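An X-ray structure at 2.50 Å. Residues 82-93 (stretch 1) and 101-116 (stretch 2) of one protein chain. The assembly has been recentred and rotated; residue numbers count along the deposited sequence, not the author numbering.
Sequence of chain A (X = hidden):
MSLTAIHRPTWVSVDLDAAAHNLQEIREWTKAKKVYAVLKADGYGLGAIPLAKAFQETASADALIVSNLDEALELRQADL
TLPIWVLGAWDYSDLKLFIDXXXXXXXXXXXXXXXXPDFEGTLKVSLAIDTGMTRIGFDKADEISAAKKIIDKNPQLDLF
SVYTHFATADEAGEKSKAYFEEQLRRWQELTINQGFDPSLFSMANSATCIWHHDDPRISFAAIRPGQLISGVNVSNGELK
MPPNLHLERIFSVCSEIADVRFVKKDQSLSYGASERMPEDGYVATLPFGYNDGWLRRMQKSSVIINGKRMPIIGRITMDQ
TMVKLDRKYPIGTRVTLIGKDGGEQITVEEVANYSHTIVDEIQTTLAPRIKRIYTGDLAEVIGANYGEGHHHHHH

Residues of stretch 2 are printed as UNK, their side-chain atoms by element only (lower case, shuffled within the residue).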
ATOM      1  N   LEU A  82      19.941  24.441  28.168  1.00 38.22           N
ATOM      2  CA  LEU A  82      18.755  25.274  28.184  1.00 36.63           C
ATOM      3  C   LEU A  82      17.691  24.615  28.999  1.00 36.26           C
ATOM      4  O   LEU A  82      17.699  23.394  29.201  1.00 36.60           O
ATOM      5  CB  LEU A  82      18.204  25.495  26.800  1.00 36.60           C
ATOM      6  CG  LEU A  82      19.112  26.260  25.853  1.00 35.69           C
ATOM      7  CD1 LEU A  82      18.493  26.292  24.489  1.00 32.48           C
ATOM      8  CD2 LEU A  82      19.362  27.645  26.356  1.00 35.34           C
ATOM      9  N   PRO A  83      16.773  25.422  29.538  1.00 35.74           N
ATOM     10  CA  PRO A  83      15.651  24.760  30.239  1.00 34.78           C
ATOM     11  C   PRO A  83      14.762  23.981  29.250  1.00 33.87           C
ATOM     12  O   PRO A  83      14.608  24.369  28.103  1.00 32.93           O
ATOM     13  CB  PRO A  83      14.882  25.906  30.894  1.00 34.93           C
ATOM     14  CG  PRO A  83      15.462  27.209  30.279  1.00 35.53           C
ATOM     15  CD  PRO A  83      16.751  26.898  29.603  1.00 34.97           C
ATOM     16  N   ILE A  84      14.172  22.895  29.735  1.00 33.36           N
ATOM     17  CA  ILE A  84      13.381  21.995  28.936  1.00 32.35           C
ATOM     18  C   ILE A  84      12.089  21.759  29.627  1.00 32.34           C
ATOM     19  O   ILE A  84      12.039  21.612  30.841  1.00 32.97           O
ATOM     20  CB  ILE A  84      14.066  20.612  28.769  1.00 32.28           C
ATOM     21  CG1 ILE A  84      15.290  20.736  27.863  1.00 31.17           C
ATOM     22  CG2 ILE A  84      13.094  19.619  28.165  1.00 30.09           C
ATOM     23  CD1 ILE A  84      16.428  19.869  28.243  1.00 30.77           C
ATOM     24  N   TRP A  85      11.044  21.671  28.832  1.00 31.99           N
ATOM     25  CA  TRP A  85       9.700  21.612  29.348  1.00 32.25           C
ATOM     26  C   TRP A  85       9.066  20.430  28.671  1.00 32.79           C
ATOM     27  O   TRP A  85       8.993  20.371  27.457  1.00 32.53           O
ATOM     28  CB  TRP A  85       9.021  22.939  28.977  1.00 32.18           C
ATOM     29  CG  TRP A  85       7.560  23.086  29.203  1.00 31.58           C
ATOM     30  CD1 TRP A  85       6.695  22.202  29.796  1.00 32.66           C
ATOM     31  CD2 TRP A  85       6.789  24.246  28.875  1.00 29.05           C
ATOM     32  NE1 TRP A  85       5.424  22.738  29.804  1.00 32.37           N
ATOM     33  CE2 TRP A  85       5.474  23.998  29.254  1.00 28.98           C
ATOM     34  CE3 TRP A  85       7.095  25.461  28.258  1.00 29.05           C
ATOM     35  CZ2 TRP A  85       4.465  24.914  29.048  1.00 30.04           C
ATOM     36  CZ3 TRP A  85       6.090  26.366  28.052  1.00 29.88           C
ATOM     37  CH2 TRP A  85       4.790  26.091  28.451  1.00 29.65           C
ATOM     38  N   VAL A  86       8.634  19.476  29.469  1.00 34.01           N
ATOM     39  CA  VAL A  86       8.009  18.273  28.984  1.00 35.21           C
ATOM     40  C   VAL A  86       6.499  18.416  29.096  1.00 36.51           C
ATOM     41  O   VAL A  86       5.995  18.830  30.123  1.00 37.17           O
ATOM     42  CB  VAL A  86       8.542  17.070  29.782  1.00 35.57           C
ATOM     43  CG1 VAL A  86       7.865  15.738  29.318  1.00 34.67           C
ATOM     44  CG2 VAL A  86      10.042  17.021  29.608  1.00 33.65           C
ATOM     45  N   LEU A  87       5.765  18.041  28.051  1.00 38.52           N
ATOM     46  CA  LEU A  87       4.411  18.560  27.895  1.00 39.72           C
ATOM     47  C   LEU A  87       3.285  17.854  28.633  1.00 40.97           C
ATOM     48  O   LEU A  87       2.277  18.546  29.023  1.00 42.91           O
ATOM     49  CB  LEU A  87       4.032  18.737  26.426  1.00 39.66           C
ATOM     50  CG  LEU A  87       4.515  20.059  25.837  1.00 40.53           C
ATOM     51  CD1 LEU A  87       4.013  20.203  24.407  1.00 41.60           C
ATOM     52  CD2 LEU A  87       4.037  21.230  26.680  1.00 41.15           C
ATOM     53  N   GLY A  88       3.397  16.544  28.833  1.00 40.32           N
ATOM     54  CA  GLY A  88       2.267  15.804  29.397  1.00 39.39           C
ATOM     55  C   GLY A  88       2.685  14.962  30.569  1.00 39.82           C
ATOM     56  O   GLY A  88       2.088  13.919  30.842  1.00 41.22           O
ATOM     57  N   ALA A  89       3.712  15.400  31.276  1.00 39.10           N
ATOM     58  CA  ALA A  89       4.226  14.633  32.368  1.00 39.27           C
ATOM     59  C   ALA A  89       4.139  15.472  33.667  1.00 39.57           C
ATOM     60  O   ALA A  89       4.525  16.635  33.695  1.00 38.56           O
ATOM     61  CB  ALA A  89       5.657  14.204  32.068  1.00 38.46           C
ATOM     62  N   TRP A  90       3.593  14.870  34.718  1.00 40.32           N
ATOM     63  CA  TRP A  90       3.442  15.534  35.984  1.00 41.71           C
ATOM     64  C   TRP A  90       3.221  14.568  37.129  1.00 43.69           C
ATOM     65  O   TRP A  90       2.600  14.932  38.112  1.00 44.25           O
ATOM     66  CB  TRP A  90       2.298  16.572  35.905  1.00 41.45           C
ATOM     67  CG  TRP A  90       1.039  16.019  35.414  1.00 40.23           C
ATOM     68  CD1 TRP A  90       0.245  15.130  36.060  1.00 42.29           C
ATOM     69  CD2 TRP A  90       0.403  16.300  34.168  1.00 36.10           C
ATOM     70  NE1 TRP A  90      -0.849  14.822  35.277  1.00 42.82           N
ATOM     71  CE2 TRP A  90      -0.772  15.536  34.115  1.00 38.58           C
ATOM     72  CE3 TRP A  90       0.724  17.108  33.086  1.00 37.74           C
ATOM     73  CZ2 TRP A  90      -1.637  15.562  33.026  1.00 38.75           C
ATOM     74  CZ3 TRP A  90      -0.126  17.132  31.989  1.00 37.68           C
ATOM     75  CH2 TRP A  90      -1.293  16.359  31.965  1.00 38.63           C
ATOM     76  N   ASP A  91       3.743  13.346  37.022  1.00 46.19           N
ATOM     77  CA  ASP A  91       3.630  12.358  38.106  1.00 48.06           C
ATOM     78  C   ASP A  91       4.394  12.835  39.303  1.00 48.11           C
ATOM     79  O   ASP A  91       5.554  13.189  39.195  1.00 48.95           O
ATOM     80  CB  ASP A  91       4.240  11.007  37.718  1.00 49.07           C
ATOM     81  CG  ASP A  91       3.307  10.142  36.908  1.00 52.62           C
ATOM     82  OD1 ASP A  91       2.063  10.302  37.028  1.00 57.33           O
ATOM     83  OD2 ASP A  91       3.837   9.285  36.150  1.00 56.33           O
ATOM     84  N   TYR A  92       3.762  12.792  40.455  1.00 48.72           N
ATOM     85  CA  TYR A  92       4.409  13.192  41.696  1.00 48.94           C
ATOM     86  C   TYR A  92       5.655  12.392  41.970  1.00 49.64           C
ATOM     87  O   TYR A  92       6.558  12.864  42.669  1.00 50.37           O
ATOM     88  CB  TYR A  92       3.462  12.974  42.871  1.00 48.67           C
ATOM     89  CG  TYR A  92       2.277  13.918  42.977  1.00 47.33           C
ATOM     90  CD1 TYR A  92       2.230  15.125  42.286  1.00 46.34           C
ATOM     91  CD2 TYR A  92       1.214  13.604  43.818  1.00 47.34           C
ATOM     92  CE1 TYR A  92       1.133  15.983  42.427  1.00 47.58           C
ATOM     93  CE2 TYR A  92       0.137  14.444  43.965  1.00 47.08           C
ATOM     94  CZ  TYR A  92       0.108  15.631  43.282  1.00 47.64           C
ATOM     95  OH  TYR A  92      -0.973  16.448  43.442  1.00 51.11           O
ATOM     96  N   SER A  93       5.677  11.166  41.458  1.00 50.14           N
ATOM     97  CA  SER A  93       6.825  10.287  41.587  1.00 50.14           C
ATOM     98  C   SER A  93       8.029  10.732  40.748  1.00 49.52           C
ATOM     99  O   SER A  93       9.148  10.326  41.040  1.00 49.85           O
ATOM    100  CB  SER A  93       6.427   8.842  41.226  1.00 50.28           C
ATOM    101  OG  SER A  93       5.960   8.742  39.892  1.00 51.28           O
ATOM    102  N   UNK A 101      17.015  17.797  36.975  1.00 39.17           N
ATOM    103  CA  UNK A 101      17.401  17.996  35.577  1.00 38.81           C
ATOM    104  C   UNK A 101      16.851  19.291  34.962  1.00 38.25           C
ATOM    105  O   UNK A 101      16.936  19.479  33.729  1.00 37.18           O
ATOM    106  c   UNK A 101      17.095  14.416  35.791  1.00 37.11           C
ATOM    107  n   UNK A 101      18.112  13.501  35.886  1.00 38.48           N
ATOM    108  c   UNK A 101      17.593  15.502  35.152  1.00 38.04           C
ATOM    109  c   UNK A 101      16.944  16.785  34.747  1.00 38.72           C
ATOM    110  n   UNK A 101      18.911  15.211  34.857  1.00 37.74           N
ATOM    111  c   UNK A 101      19.197  14.004  35.315  1.00 39.80           C
ATOM    112  N   UNK A 102      16.278  20.156  35.816  1.00 38.26           N
ATOM    113  CA  UNK A 102      15.785  21.482  35.424  1.00 38.07           C
ATOM    114  C   UNK A 102      14.761  21.373  34.299  1.00 37.24           C
ATOM    115  O   UNK A 102      14.935  21.959  33.205  1.00 36.56           O
ATOM    116  o   UNK A 102      17.068  24.459  33.720  1.00 47.54           O
ATOM    117  o   UNK A 102      15.530  24.235  35.340  1.00 49.25           O
ATOM    118  c   UNK A 102      16.485  23.783  34.640  1.00 43.87           C
ATOM    119  c   UNK A 102      16.937  22.361  34.955  1.00 38.59           C
ATOM    120  N   UNK A 103      13.726  20.582  34.554  1.00 35.56           N
ATOM    121  CA  UNK A 103      12.679  20.369  33.596  1.00 35.35           C
ATOM    122  C   UNK A 103      11.417  21.049  34.061  1.00 35.33           C
ATOM    123  O   UNK A 103      10.960  20.812  35.186  1.00 34.04           O
ATOM    124  c   UNK A 103      12.373  18.855  33.421  1.00 36.11           C
ATOM    125  c   UNK A 103      13.610  18.132  32.870  1.00 35.70           C
ATOM    126  c   UNK A 103      11.142  18.649  32.535  1.00 34.07           C
ATOM    127  c   UNK A 103      13.385  16.662  32.635  1.00 38.23           C
ATOM    128  N   UNK A 104      10.857  21.884  33.189  1.00 34.82           N
ATOM    129  CA  UNK A 104       9.601  22.528  33.462  1.00 34.60           C
ATOM    130  C   UNK A 104       8.482  21.550  33.227  1.00 34.76           C
ATOM    131  O   UNK A 104       8.506  20.834  32.259  1.00 35.99           O
ATOM    132  c   UNK A 104       9.374  23.718  32.514  1.00 34.71           C
ATOM    133  c   UNK A 104      10.466  24.748  32.671  1.00 33.70           C
ATOM    134  c   UNK A 104       7.977  24.327  32.734  1.00 34.30           C
ATOM    135  N   UNK A 105       7.465  21.550  34.078  1.00 35.23           N
ATOM    136  CA  UNK A 105       6.280  20.716  33.870  1.00 34.89           C
ATOM    137  C   UNK A 105       5.000  21.567  33.875  1.00 35.74           C
ATOM    138  O   UNK A 105       5.004  22.710  34.328  1.00 35.14           O
ATOM    139  c   UNK A 105       7.496  18.719  34.882  1.00 34.88           C
ATOM    140  c   UNK A 105       5.687  18.901  37.267  1.00 33.04           C
ATOM    141  c   UNK A 105       5.875  20.049  36.301  1.00 35.12           C
ATOM    142  c   UNK A 105       6.186  19.560  34.883  1.00 35.14           C
ATOM    143  N   UNK A 106       3.933  21.011  33.298  1.00 36.26           N
ATOM    144  CA  UNK A 106       2.647  21.663  33.197  1.00 36.85           C
ATOM    145  C   UNK A 106       1.826  21.371  34.459  1.00 37.15           C
ATOM    146  O   UNK A 106       1.881  20.276  35.004  1.00 36.32           O
ATOM    147  c   UNK A 106       0.398  21.351  32.146  1.00 37.52           C
ATOM    148  c   UNK A 106       1.863  21.222  31.936  1.00 36.65           C
ATOM    149  o   UNK A 106       2.203  22.051  30.820  1.00 37.72           O
ATOM    150  N   UNK A 107       1.106  22.385  34.936  1.00 37.79           N
ATOM    151  CA  UNK A 107       0.177  22.190  36.009  1.00 39.06           C
ATOM    152  C   UNK A 107      -1.138  21.828  35.348  1.00 39.60           C
ATOM    153  O   UNK A 107      -1.679  22.611  34.563  1.00 39.71           O
ATOM    154  c   UNK A 107      -0.992  23.079  37.986  1.00 38.83           C
ATOM    155  c   UNK A 107       1.142  25.140  38.368  1.00 40.15           C
ATOM    156  c   UNK A 107      -0.043  23.440  36.861  1.00 39.50           C
ATOM    157  c   UNK A 107       1.276  23.950  37.429  1.00 40.28           C
ATOM    158  N   UNK A 108      -1.658  20.645  35.660  1.00 40.13           N
ATOM    159  CA  UNK A 108      -2.788  20.155  34.915  1.00 41.46           C
ATOM    160  C   UNK A 108      -4.141  20.509  35.495  1.00 42.53           C
ATOM    161  O   UNK A 108      -5.134  20.490  34.757  1.00 42.71           O
ATOM    162  c   UNK A 108      -2.586  18.638  34.986  1.00 41.41           C
ATOM    163  c   UNK A 108      -1.068  19.585  36.487  1.00 39.96           C
ATOM    164  c   UNK A 108      -2.026  18.440  36.311  1.00 40.09           C
ATOM    165  N   UNK A 109      -4.182  20.774  36.809  1.00 43.84           N
ATOM    166  CA  UNK A 109      -5.441  20.949  37.559  1.00 44.36           C
ATOM    167  C   UNK A 109      -5.179  21.561  38.939  1.00 44.72           C
ATOM    168  O   UNK A 109      -4.111  21.337  39.503  1.00 44.41           O
ATOM    169  c   UNK A 109      -6.153  19.590  37.739  1.00 44.04           C
ATOM    170  o   UNK A 109      -5.715  18.945  38.926  1.00 44.08           O
ATOM    171  N   UNK A 110      -6.167  22.279  39.492  1.00 45.28           N
ATOM    172  CA  UNK A 110      -6.075  22.780  40.873  1.00 45.60           C
ATOM    173  C   UNK A 110      -5.847  21.665  41.886  1.00 45.70           C
ATOM    174  O   UNK A 110      -5.017  21.797  42.792  1.00 45.50           O
ATOM    175  c   UNK A 110      -6.080  25.426  42.528  1.00 43.24           C
ATOM    176  c   UNK A 110      -8.479  25.009  43.059  1.00 46.40           C
ATOM    177  c   UNK A 110      -7.305  23.612  41.280  1.00 45.84           C
ATOM    178  c   UNK A 110      -7.160  24.376  42.620  1.00 46.33           C
ATOM    179  N   UNK A 111      -6.555  20.559  41.738  1.00 46.54           N
ATOM    180  CA  UNK A 111      -6.340  19.421  42.654  1.00 47.56           C
ATOM    181  C   UNK A 111      -4.840  19.025  42.763  1.00 48.15           C
ATOM    182  O   UNK A 111      -4.287  18.854  43.871  1.00 47.46           O
ATOM    183  c   UNK A 111      -7.195  18.231  42.224  1.00 47.60           C
ATOM    184  N   UNK A 112      -4.192  18.932  41.603  1.00 48.91           N
ATOM    185  CA  UNK A 112      -2.777  18.549  41.503  1.00 49.50           C
ATOM    186  C   UNK A 112      -1.879  19.459  42.338  1.00 49.92           C
ATOM    187  O   UNK A 112      -0.962  18.996  42.997  1.00 49.62           O
ATOM    188  c   UNK A 112       2.669  18.677  39.610  1.00 46.62           C
ATOM    189  c   UNK A 112       1.764  20.790  40.315  1.00 46.81           C
ATOM    190  c   UNK A 112      -0.449  16.934  39.370  1.00 48.44           C
ATOM    191  c   UNK A 112       1.378  18.191  39.577  1.00 47.42           C
ATOM    192  c   UNK A 112      -2.341  18.560  40.016  1.00 49.58           C
ATOM    193  n   UNK A 112       0.911  16.949  39.248  1.00 48.04           N
ATOM    194  c   UNK A 112       2.842  19.978  39.976  1.00 46.88           C
ATOM    195  c   UNK A 112      -0.898  18.158  39.763  1.00 49.40           C
ATOM    196  c   UNK A 112       0.479  20.311  40.283  1.00 47.20           C
ATOM    197  c   UNK A 112       0.268  18.986  39.896  1.00 48.37           C
ATOM    198  N   UNK A 113      -2.141  20.764  42.278  1.00 51.42           N
ATOM    199  CA  UNK A 113      -1.373  21.784  43.044  1.00 52.12           C
ATOM    200  C   UNK A 113      -1.628  21.703  44.527  1.00 52.56           C
ATOM    201  O   UNK A 113      -0.714  21.850  45.316  1.00 53.40           O
ATOM    202  c   UNK A 113      -1.735  23.206  42.604  1.00 52.16           C
ATOM    203  c   UNK A 113       0.630  23.922  42.276  1.00 50.52           C
ATOM    204  c   UNK A 113      -0.770  23.951  41.695  1.00 52.01           C
ATOM    205  c   UNK A 113      -1.270  25.396  41.487  1.00 49.39           C
ATOM    206  N   UNK A 114      -2.881  21.501  44.896  1.00 53.52           N
ATOM    207  CA  UNK A 114      -3.255  21.432  46.308  1.00 54.39           C
ATOM    208  C   UNK A 114      -2.622  20.231  46.961  1.00 54.97           C
ATOM    209  O   UNK A 114      -2.197  20.324  48.103  1.00 55.31           O
ATOM    210  n   UNK A 114      -7.715  23.514  45.661  1.00 54.29           N
ATOM    211  c   UNK A 114      -6.993  22.416  45.840  1.00 54.45           C
ATOM    212  c   UNK A 114      -4.782  21.368  46.493  1.00 54.15           C
ATOM    213  c   UNK A 114      -5.500  22.622  46.037  1.00 54.09           C
ATOM    214  o   UNK A 114      -7.488  21.286  45.830  1.00 53.19           O
ATOM    215  N   UNK A 115      -2.556  19.113  46.233  1.00 55.92           N
ATOM    216  CA  UNK A 115      -2.020  17.847  46.770  1.00 56.41           C
ATOM    217  C   UNK A 115      -0.535  17.630  46.476  1.00 56.67           C
ATOM    218  O   UNK A 115       0.006  16.554  46.785  1.00 56.76           O
ATOM    219  o   UNK A 115      -4.666  16.545  47.822  1.00 58.51           O
ATOM    220  c   UNK A 115      -2.826  16.645  46.237  1.00 56.75           C
ATOM    221  c   UNK A 115      -4.315  16.685  46.643  1.00 57.84           C
ATOM    222  n   UNK A 115      -5.185  16.857  45.660  1.00 56.18           N
ATOM    223  N   UNK A 116       0.129  18.623  45.876  1.00 56.70           N
ATOM    224  CA  UNK A 116       1.584  18.572  45.750  1.00 56.90           C
ATOM    225  C   UNK A 116       2.172  18.059  47.045  1.00 57.02           C
ATOM    226  O   UNK A 116       1.854  18.588  48.102  1.00 57.54           O
ATOM    227  c   UNK A 116       2.166  19.951  45.508  1.00 56.83           C
ATOM    228  c   UNK A 116       3.292  19.121  43.445  1.00 55.94           C
ATOM    229  c   UNK A 116       3.397  21.513  44.126  1.00 57.34           C
ATOM    230  c   UNK A 116       2.545  20.270  44.081  1.00 56.99           C
TER
HETATM  231  O   HOH W   1       4.256  18.314  31.984  1.00 25.94           O

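Position 101 carries one carbon and then a five-membered ring of three carbons and two nitrogens. It is out of reach of stretch 1. This is H101, the first residue to leave helical geometry after a helix.

Position 102 has two carbons, the second bearing two oxygens. One oxygen lies 3.8 Å from CA of P83. A carboxylate on so short a stem is aspartate, D102; the oxygen is OD2.

Position 103 has four carbons, forked at the first, with one arm two carbons long. The carbon of the short arm packs 3.5 Å from V86 CG2, and the backbone pairs with I84 in a parallel bridge. This is isoleucine, I103.

Position 104 has one carbon carrying two more. Its CB is 3.6 Å from W85 CB, and one of the two outer carbons sits over the W85 five-membered ring, 3.9 Å from the centroid. This is valine, V104; the carbon over the ring is CG1.

Position 105 again has four carbons forked at the first, with one longer arm. The CA-to-CB bond points away overall, yet CB lies 3.6 Å from A89 O, and the end of the long arm is 4.3 Å from W90 CB. This is I105.

Position 106 has one carbon carrying one oxygen and one carbon. The oxygen accepts a weak hydrogen bond from W85 NE1 at 3.4 Å, at the edge of the indole. This is threonine, T106; the oxygen is OG1.

Position 107 has four carbons, forked at the first, with one longer arm. Its CA-to-CB bond points away, and it makes no contact. This is I107.

Position 108 has three carbons closing a ring onto the backbone N. The first, CB, lies over the W90 six-membered ring, 3.7 Å from the centroid. Only proline closes such a ring: P108.

Position 109 has one carbon and one oxygen: S109. It caps the following helix, its OG accepting from N of position 112 at 3.1 Å.

Position 110 has four carbons forked at the second, out of reach: L110. Position 111 has a single carbon, A111.

Position 112 has one carbon, then fused five- and six-membered rings holding eight carbons and one nitrogen. The nitrogen donates to W90 O at 2.9 Å, nearly straight. The ring turns a face to Y92 CE1. This is W112; the nitrogen is NE1.

Position 113 has four carbons forked at the second, and its CA-to-CB bond points away: L113. Position 114 has three carbons, the third with one oxygen and one nitrogen; its CA-to-CB bond also points away. This is Q114.

Position 115 has two carbons, the second with one oxygen and one nitrogen. Its CB is 3.4 Å from Y92 OH. This is N115. Position 116 has four carbons forked at the second, one end carbon 3.9 Å from Y92 CE1. This is L116; that carbon is CD2.

The contact has two parts. Two short parallel strands are joined by V104 N to I84 O at 2.6 Å and V86 N to V104 O at 3.1 Å. Beyond them the strands diverge, and water 1 fills in: it donates to V86 O and A89 O and accepts from T106 N. Further along, W90 and Y92 meet the helix, where Y92 OH donates to W112 O at 2.6 Å.

Stretch 2 101-116: HDIVITIPSLAWLQNL
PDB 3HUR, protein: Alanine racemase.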